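Local coordinates for Peptide/nickel transport system substrate-binding protein (Listeria monocytogenes serotype 1/2a, PDB 5KZT) that binds peptides, probably at the outer face of the cell membrane, and probably hands them to a transporter for uptake, at residues V267-T272 and G516-Y521; D35-N40 and V404-R409. All blocks are in the same frame, centred on the assembly; numbering follows the deposited sequence.

Interaction 1: residues V267-T272 and G516-Y521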
ATOM      1  N   VAL A 267      -7.279 -10.503  10.626  1.00 23.52           N
ATOM      2  CA  VAL A 267      -7.437  -9.130  10.184  1.00 23.81           C
ATOM      3  C   VAL A 267      -7.736  -9.197   8.686  1.00 25.08           C
ATOM      4  O   VAL A 267      -6.946  -9.772   7.948  1.00 24.58           O
ATOM      5  CB  VAL A 267      -6.135  -8.354  10.482  1.00 23.34           C
ATOM      6  CG1 VAL A 267      -6.114  -6.983   9.807  1.00 23.49           C
ATOM      7  CG2 VAL A 267      -5.954  -8.223  11.995  1.00 23.18           C
ATOM      8  N   ASN A 268      -8.876  -8.640   8.261  1.00 26.50           N
ATOM      9  CA  ASN A 268      -9.194  -8.463   6.836  1.00 27.89           C
ATOM     10  C   ASN A 268      -8.546  -7.168   6.388  1.00 27.33           C
ATOM     11  O   ASN A 268      -8.887  -6.097   6.866  1.00 27.45           O
ATOM     12  CB  ASN A 268     -10.703  -8.388   6.590  1.00 29.99           C
ATOM     13  CG  ASN A 268     -11.058  -8.108   5.126  1.00 32.24           C
ATOM     14  OD1 ASN A 268     -10.199  -8.145   4.209  1.00 32.74           O
ATOM     15  ND2 ASN A 268     -12.344  -7.813   4.892  1.00 34.07           N
ATOM     16  N   ASN A 269      -7.622  -7.270   5.454  1.00 26.54           N
ATOM     17  CA  ASN A 269      -6.838  -6.129   5.014  1.00 25.59           C
ATOM     18  C   ASN A 269      -7.488  -5.351   3.842  1.00 24.33           C
ATOM     19  O   ASN A 269      -6.964  -4.326   3.443  1.00 23.58           O
ATOM     20  CB  ASN A 269      -5.423  -6.618   4.636  1.00 26.57           C
ATOM     21  CG  ASN A 269      -4.687  -7.290   5.813  1.00 27.81           C
ATOM     22  OD1 ASN A 269      -4.731  -8.504   5.974  1.00 28.63           O
ATOM     23  ND2 ASN A 269      -4.026  -6.496   6.640  1.00 28.69           N
ATOM     24  N   SER A 270      -8.595  -5.854   3.274  1.00 22.70           N
ATOM     25  CA  SER A 270      -9.196  -5.316   2.021  1.00 21.72           C
ATOM     26  C   SER A 270      -8.150  -5.059   0.916  1.00 19.91           C
ATOM     27  O   SER A 270      -8.257  -4.097   0.158  1.00 18.92           O
ATOM     28  CB  SER A 270      -9.999  -4.030   2.288  1.00 22.82           C
ATOM     29  OG  SER A 270     -11.096  -4.276   3.154  1.00 24.94           O
ATOM     30  N   SER A 271      -7.174  -5.956   0.842  0.70 19.23           N
ATOM     31  CA  SER A 271      -6.060  -5.855  -0.081  0.70 18.40           C
ATOM     32  C   SER A 271      -6.161  -7.001  -1.066  0.70 17.73           C
ATOM     33  O   SER A 271      -6.692  -8.072  -0.727  0.70 17.53           O
ATOM     34  CB  SER A 271      -4.752  -5.906   0.697  0.70 18.78           C
ATOM     35  OG  SER A 271      -4.676  -4.776   1.553  0.70 19.21           O
ATOM     36  N   THR A 272      -5.674  -6.764  -2.283  1.00 17.11           N
ATOM     37  CA  THR A 272      -5.688  -7.761  -3.342  1.00 16.54           C
ATOM     38  C   THR A 272      -4.256  -8.065  -3.769  1.00 16.29           C
ATOM     39  O   THR A 272      -3.469  -7.139  -4.019  1.00 15.24           O
ATOM     40  CB  THR A 272      -6.462  -7.230  -4.546  1.00 16.67           C
ATOM     41  OG1 THR A 272      -7.801  -6.925  -4.127  1.00 17.00           O
ATOM     42  CG2 THR A 272      -6.481  -8.262  -5.686  1.00 16.73           C
ATOM     43  N   GLY A 516      -5.361   3.363   3.929  1.00 14.64           N
ATOM     44  CA  GLY A 516      -4.179   4.126   4.318  1.00 14.75           C
ATOM     45  C   GLY A 516      -3.200   3.305   5.156  1.00 14.90           C
ATOM     46  O   GLY A 516      -3.315   2.076   5.219  1.00 14.80           O
ATOM     47  N   PRO A 517      -2.217   3.973   5.807  1.00 15.32           N
ATOM     48  CA  PRO A 517      -1.284   3.262   6.694  1.00 15.80           C
ATOM     49  C   PRO A 517      -2.001   2.286   7.635  1.00 16.44           C
ATOM     50  O   PRO A 517      -3.045   2.625   8.193  1.00 16.35           O
ATOM     51  CB  PRO A 517      -0.633   4.389   7.493  1.00 15.87           C
ATOM     52  CG  PRO A 517      -0.678   5.576   6.571  1.00 16.03           C
ATOM     53  CD  PRO A 517      -1.923   5.420   5.735  1.00 15.84           C
ATOM     54  N   ASP A 518      -1.445   1.093   7.799  1.00 17.21           N
ATOM     55  CA  ASP A 518      -2.188  -0.035   8.376  1.00 18.89           C
ATOM     56  C   ASP A 518      -2.667   0.141   9.833  1.00 17.61           C
ATOM     57  O   ASP A 518      -3.793  -0.239  10.163  1.00 17.25           O
ATOM     58  CB  ASP A 518      -1.374  -1.313   8.243  1.00 21.58           C
ATOM     59  CG  ASP A 518      -1.394  -1.876   6.814  1.00 24.72           C
ATOM     60  OD1 ASP A 518      -1.358  -1.104   5.824  1.00 28.03           O
ATOM     61  OD2 ASP A 518      -1.430  -3.108   6.669  1.00 30.08           O
ATOM     62  N   TYR A 519      -1.815   0.705  10.674  1.00 16.45           N
ATOM     63  CA  TYR A 519      -2.110   0.846  12.101  1.00 16.36           C
ATOM     64  C   TYR A 519      -1.885   2.255  12.601  1.00 15.83           C
ATOM     65  O   TYR A 519      -1.130   3.034  12.007  1.00 15.91           O
ATOM     66  CB  TYR A 519      -1.269  -0.134  12.926  1.00 16.80           C
ATOM     67  CG  TYR A 519      -1.632  -1.569  12.676  1.00 17.49           C
ATOM     68  CD1 TYR A 519      -1.030  -2.298  11.652  1.00 18.38           C
ATOM     69  CD2 TYR A 519      -2.605  -2.208  13.456  1.00 17.94           C
ATOM     70  CE1 TYR A 519      -1.369  -3.631  11.424  1.00 19.35           C
ATOM     71  CE2 TYR A 519      -2.970  -3.531  13.209  1.00 18.74           C
ATOM     72  CZ  TYR A 519      -2.351  -4.235  12.199  1.00 19.87           C
ATOM     73  OH  TYR A 519      -2.699  -5.566  11.980  1.00 21.51           O
ATOM     74  N   THR A 520      -2.574   2.581  13.690  1.00 15.46           N
ATOM     75  CA  THR A 520      -2.305   3.797  14.448  1.00 15.44           C
ATOM     76  C   THR A 520      -2.141   3.361  15.894  1.00 15.86           C
ATOM     77  O   THR A 520      -3.112   2.920  16.523  1.00 16.61           O
ATOM     78  CB  THR A 520      -3.432   4.820  14.310  1.00 15.67           C
ATOM     79  OG1 THR A 520      -3.588   5.170  12.923  1.00 15.26           O
ATOM     80  CG2 THR A 520      -3.118   6.087  15.136  1.00 16.50           C
ATOM     81  N   TYR A 521      -0.911   3.455  16.402  1.00 16.10           N
ATOM     82  CA  TYR A 521      -0.598   3.034  17.763  1.00 16.27           C
ATOM     83  C   TYR A 521      -0.823   4.124  18.804  1.00 17.04           C
ATOM     84  O   TYR A 521      -0.633   3.856  20.000  1.00 17.59           O
ATOM     85  CB  TYR A 521       0.858   2.573  17.876  1.00 16.54           C
ATOM     86  CG  TYR A 521       1.269   1.527  16.875  1.00 16.26           C
ATOM     87  CD1 TYR A 521       0.456   0.406  16.609  1.00 16.01           C
ATOM     88  CD2 TYR A 521       2.468   1.630  16.212  1.00 17.01           C
ATOM     89  CE1 TYR A 521       0.843  -0.563  15.689  1.00 16.24           C
ATOM     90  CE2 TYR A 521       2.871   0.660  15.293  1.00 17.38           C
ATOM     91  CZ  TYR A 521       2.058  -0.429  15.029  1.00 16.93           C
ATOM     92  OH  TYR A 521       2.478  -1.354  14.091  1.00 17.42           O
TER
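A long strand of the mixed sheet, 264-277, comes up against the C-terminal hairpin of strands 511-512 and 519-520 where Val267 meets Tyr519 and Asn269 faces Asp518. The pairing illustrates how a strand and a neighbouring hairpin can adjoin without sharing backbone bonds: the closest CA atoms, those of Asn269 and Asp518, are 8.4 Å apart, so only side chains span the gap. Val267 sends a methyl group to the end of the tyrosine, with CG2 at 4.2 Å from Tyr519 OH, a loose van der Waals approach to a hydroxyl that is hydrogen-bonded by Arg247 NH2. Tyr519 reaches this point lengthwise. Its CB does not aim at the strand, but with CG swung away from the carbonyl side (chi1 -67°) and the ring turned nearly perpendicular (chi2 88°), the phenol extends across to it. The Asn269 side chain bends toward the carboxylate of Asp518 without forming a bond to it. Lys512 of the same hairpin contacts both sides: it touches Val267 and Asn269, makes a cation-pi contact with Tyr519 and donates to the carbonyl of Asp518.

The strand is irregular here. Asn268 OD1 accepts from Ser270 N at 2.9 Å with an N-H...O angle of 166°, the donor lying above the carbonyl plane, and so closes an Asx turn. Ser270 takes a left-handed backbone conformation, while Asn269 and Ser271 both form backbone bonds with Arg497 on strand 491-503. Just past the turn, in one of its two conformers, Ser271 OG is within hydrogen-bonding reach of an acidic side chain of the bound peptide. What results is a strand kinked by an Asx turn, flanked by a short beta hairpin, beside the ligand site of a family 5 solute-binding protein.

Interaction 2: residues D35-N40 and V404-R409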
ATOM      1  N   ASP A  35       4.942   1.931   0.190  1.00 17.01           N
ATOM      2  CA  ASP A  35       4.767   0.558   0.636  1.00 17.47           C
ATOM      3  C   ASP A  35       4.187   0.484   2.029  1.00 17.08           C
ATOM      4  O   ASP A  35       4.301   1.419   2.823  1.00 15.49           O
ATOM      5  CB  ASP A  35       6.108  -0.143   0.633  1.00 18.52           C
ATOM      6  CG  ASP A  35       6.990   0.340   1.735  1.00 19.09           C
ATOM      7  OD1 ASP A  35       7.620   1.420   1.573  1.00 20.78           O
ATOM      8  OD2 ASP A  35       7.002  -0.318   2.800  1.00 19.51           O
ATOM      9  N   GLN A  36       3.578  -0.655   2.342  1.00 17.42           N
ATOM     10  CA  GLN A  36       2.837  -0.753   3.589  1.00 17.98           C
ATOM     11  C   GLN A  36       3.731  -0.673   4.834  1.00 17.44           C
ATOM     12  O   GLN A  36       3.274  -0.199   5.878  1.00 16.67           O
ATOM     13  CB  GLN A  36       1.969  -2.009   3.624  1.00 19.41           C
ATOM     14  CG  GLN A  36       2.675  -3.311   3.908  1.00 21.13           C
ATOM     15  CD  GLN A  36       1.693  -4.486   4.015  1.00 22.73           C
ATOM     16  OE1 GLN A  36       1.841  -5.477   3.318  1.00 23.93           O
ATOM     17  NE2 GLN A  36       0.682  -4.361   4.876  1.00 23.39           N
ATOM     18  N   VAL A  37       4.989  -1.099   4.718  1.00 16.90           N
ATOM     19  CA  VAL A  37       5.900  -1.119   5.878  1.00 16.80           C
ATOM     20  C   VAL A  37       6.328   0.298   6.245  1.00 16.20           C
ATOM     21  O   VAL A  37       6.152   0.740   7.393  1.00 15.76           O
ATOM     22  CB  VAL A  37       7.131  -2.018   5.637  1.00 17.57           C
ATOM     23  CG1 VAL A  37       8.167  -1.888   6.757  1.00 17.87           C
ATOM     24  CG2 VAL A  37       6.691  -3.463   5.493  1.00 18.05           C
ATOM     25  N   GLY A  38       6.854   1.006   5.257  1.00 15.58           N
ATOM     26  CA  GLY A  38       7.258   2.374   5.421  1.00 15.76           C
ATOM     27  C   GLY A  38       6.125   3.350   5.715  1.00 15.27           C
ATOM     28  O   GLY A  38       6.289   4.262   6.515  1.00 15.06           O
ATOM     29  N   LEU A  39       4.974   3.171   5.074  1.00 15.04           N
ATOM     30  CA  LEU A  39       3.834   4.078   5.324  1.00 14.91           C
ATOM     31  C   LEU A  39       3.284   3.898   6.726  1.00 14.75           C
ATOM     32  O   LEU A  39       2.817   4.858   7.344  1.00 14.39           O
ATOM     33  CB  LEU A  39       2.725   3.883   4.297  1.00 15.24           C
ATOM     34  CG  LEU A  39       3.134   4.409   2.914  1.00 15.56           C
ATOM     35  CD1 LEU A  39       2.164   3.885   1.882  1.00 15.83           C
ATOM     36  CD2 LEU A  39       3.200   5.915   2.838  1.00 15.73           C
ATOM     37  N   ASN A  40       3.357   2.680   7.233  1.00 14.57           N
ATOM     38  CA  ASN A  40       2.970   2.416   8.630  1.00 14.94           C
ATOM     39  C   ASN A  40       3.943   3.083   9.607  1.00 14.88           C
ATOM     40  O   ASN A  40       3.497   3.669  10.578  1.00 15.42           O
ATOM     41  CB  ASN A  40       2.900   0.924   8.895  1.00 15.08           C
ATOM     42  CG  ASN A  40       2.301   0.601  10.254  1.00 15.79           C
ATOM     43  OD1 ASN A  40       1.143   0.927  10.531  1.00 15.81           O
ATOM     44  ND2 ASN A  40       3.098  -0.016  11.115  1.00 16.08           N
ATOM     45  N   VAL A 404      13.130 -12.315  -3.141  1.00 22.30           N
ATOM     46  CA  VAL A 404      14.026 -11.232  -2.753  1.00 21.53           C
ATOM     47  C   VAL A 404      13.409 -10.388  -1.637  1.00 20.55           C
ATOM     48  O   VAL A 404      12.206 -10.478  -1.387  1.00 19.57           O
ATOM     49  CB  VAL A 404      14.369 -10.359  -3.987  1.00 21.21           C
ATOM     50  CG1 VAL A 404      15.226 -11.151  -4.979  1.00 22.02           C
ATOM     51  CG2 VAL A 404      13.116  -9.806  -4.668  1.00 20.15           C
ATOM     52  N   PRO A 405      14.225  -9.578  -0.945  1.00 20.45           N
ATOM     53  CA  PRO A 405      13.636  -8.671   0.035  1.00 19.75           C
ATOM     54  C   PRO A 405      12.606  -7.770  -0.625  1.00 18.41           C
ATOM     55  O   PRO A 405      12.717  -7.439  -1.819  1.00 17.38           O
ATOM     56  CB  PRO A 405      14.834  -7.857   0.533  1.00 20.77           C
ATOM     57  CG  PRO A 405      16.005  -8.755   0.306  1.00 21.73           C
ATOM     58  CD  PRO A 405      15.694  -9.471  -0.974  1.00 21.41           C
ATOM     59  N   PHE A 406      11.585  -7.431   0.148  1.00 17.54           N
ATOM     60  CA  PHE A 406      10.481  -6.638  -0.323  1.00 16.71           C
ATOM     61  C   PHE A 406      10.992  -5.385  -1.053  1.00 16.71           C
ATOM     62  O   PHE A 406      10.571  -5.088  -2.171  1.00 15.65           O
ATOM     63  CB  PHE A 406       9.637  -6.264   0.904  1.00 16.62           C
ATOM     64  CG  PHE A 406       8.427  -5.442   0.617  1.00 15.78           C
ATOM     65  CD1 PHE A 406       7.614  -5.687  -0.488  1.00 15.23           C
ATOM     66  CD2 PHE A 406       8.048  -4.460   1.515  1.00 15.93           C
ATOM     67  CE1 PHE A 406       6.482  -4.931  -0.718  1.00 14.67           C
ATOM     68  CE2 PHE A 406       6.909  -3.717   1.312  1.00 15.37           C
ATOM     69  CZ  PHE A 406       6.120  -3.951   0.187  1.00 14.83           C
ATOM     70  N   LYS A 407      11.926  -4.673  -0.424  1.00 17.41           N
ATOM     71  CA  LYS A 407      12.484  -3.459  -1.050  1.00 17.93           C
ATOM     72  C   LYS A 407      13.161  -3.685  -2.414  1.00 17.76           C
ATOM     73  O   LYS A 407      13.050  -2.833  -3.297  1.00 17.18           O
ATOM     74  CB  LYS A 407      13.386  -2.684  -0.094  1.00 19.20           C
ATOM     75  CG  LYS A 407      14.707  -3.311   0.252  1.00 20.72           C
ATOM     76  CD  LYS A 407      15.433  -2.389   1.238  1.00 22.04           C
ATOM     77  CE  LYS A 407      16.660  -3.036   1.816  1.00 23.49           C
ATOM     78  NZ  LYS A 407      17.153  -2.356   3.047  1.00 24.60           N
ATOM     79  N   VAL A 408      13.777  -4.850  -2.601  1.00 17.88           N
ATOM     80  CA  VAL A 408      14.413  -5.214  -3.869  1.00 18.40           C
ATOM     81  C   VAL A 408      13.320  -5.519  -4.901  1.00 17.59           C
ATOM     82  O   VAL A 408      13.407  -5.093  -6.060  1.00 17.10           O
ATOM     83  CB  VAL A 408      15.409  -6.404  -3.692  1.00 19.40           C
ATOM     84  CG1 VAL A 408      15.991  -6.864  -5.035  1.00 19.92           C
ATOM     85  CG2 VAL A 408      16.543  -6.019  -2.754  1.00 20.54           C
ATOM     86  N   ARG A 409      12.270  -6.241  -4.492  1.00 17.27           N
ATOM     87  CA  ARG A 409      11.159  -6.498  -5.412  1.00 16.98           C
ATOM     88  C   ARG A 409      10.570  -5.183  -5.928  1.00 16.32           C
ATOM     89  O   ARG A 409      10.265  -5.030  -7.122  1.00 15.29           O
ATOM     90  CB  ARG A 409      10.053  -7.341  -4.754  1.00 17.05           C
ATOM     91  CG  ARG A 409       8.826  -7.438  -5.635  1.00 16.77           C
ATOM     92  CD  ARG A 409       7.897  -8.550  -5.228  1.00 17.11           C
ATOM     93  NE  ARG A 409       7.267  -8.361  -3.922  1.00 17.36           N
ATOM     94  CZ  ARG A 409       6.194  -7.607  -3.675  1.00 16.80           C
ATOM     95  NH1 ARG A 409       5.620  -6.877  -4.618  1.00 16.41           N
ATOM     96  NH2 ARG A 409       5.689  -7.594  -2.441  1.00 17.19           N
TER
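Asp35 and Phe406 meet where the N-terminal ends of two helices, 36-45 and 406-414, approach each other beside the bound peptide, in the manner of the closed cleft of a periplasmic-type binding protein. Phe406 carries the larger share. Its CG stands anti to the backbone N (chi1 -180°), which extends the ring straight out from its helix start to the other segment. There CE2 sits 3.7 Å from Asp35 CB, with CZ almost as near to that same methylene carbon, and 3.7 Å from Asp35 OD2. The carboxylate comes in obliquely, its plane turned 76° from that of the ring, so the approach is no flat stack. Val37 adds an apolar touch from the second residue of the helix, placing CG2 at 4.2 Å from Phe406 CE2, the two side chains running alongside one another in opposite senses.

The carboxylate that meets the ring is also the N-cap of its own helix. Rotation about chi1 to 72° tucks CG between the backbone N and carbonyl carbon, bringing OD2 over the first turn. Gly38 N donates to Asp35 OD2 over 2.8 Å in a nearly straight bond, meeting the syn side somewhat out of the carboxylate plane; Val37 N adds a weak, bent bond to the same oxygen. The helix end would be expected to stabilise the negative charge there.

Both helix starts also take part in ligand binding. Gln36 hydrogen-bonds the peptide backbone, Phe406 packs on it, and Arg409 bonds it through NH2 while NE forms a salt bridge with Asp374. That guanidinium is in turn placed at the edge of the phenyl ring, in its plane, with Arg409 CZ 4.0 Å from Phe406 CE1.

Helix 36-45 ties the two contacts together: it supplies one side of interaction 2, and its Asn40 accepts through OD1 from Tyr519 N in interaction 1, while Pro517 packs against the carbonyl of Leu39. The contact centres lie about 15 Å apart; interaction 2 lines the bound peptide, while interaction 1 comes near it only through Ser271. Interaction 2 is wholly buried and rests on an aromatic ring against an N-capping carboxylate and a valine methyl. Interaction 1 is only partly buried and joins a sheet strand to a hairpin through sparse, longer contacts, with Lys512 contacting both. The former brings together two helix starts at the ligand cleft; the latter sets the strand beside the hairpin that adjoins helix 36-45.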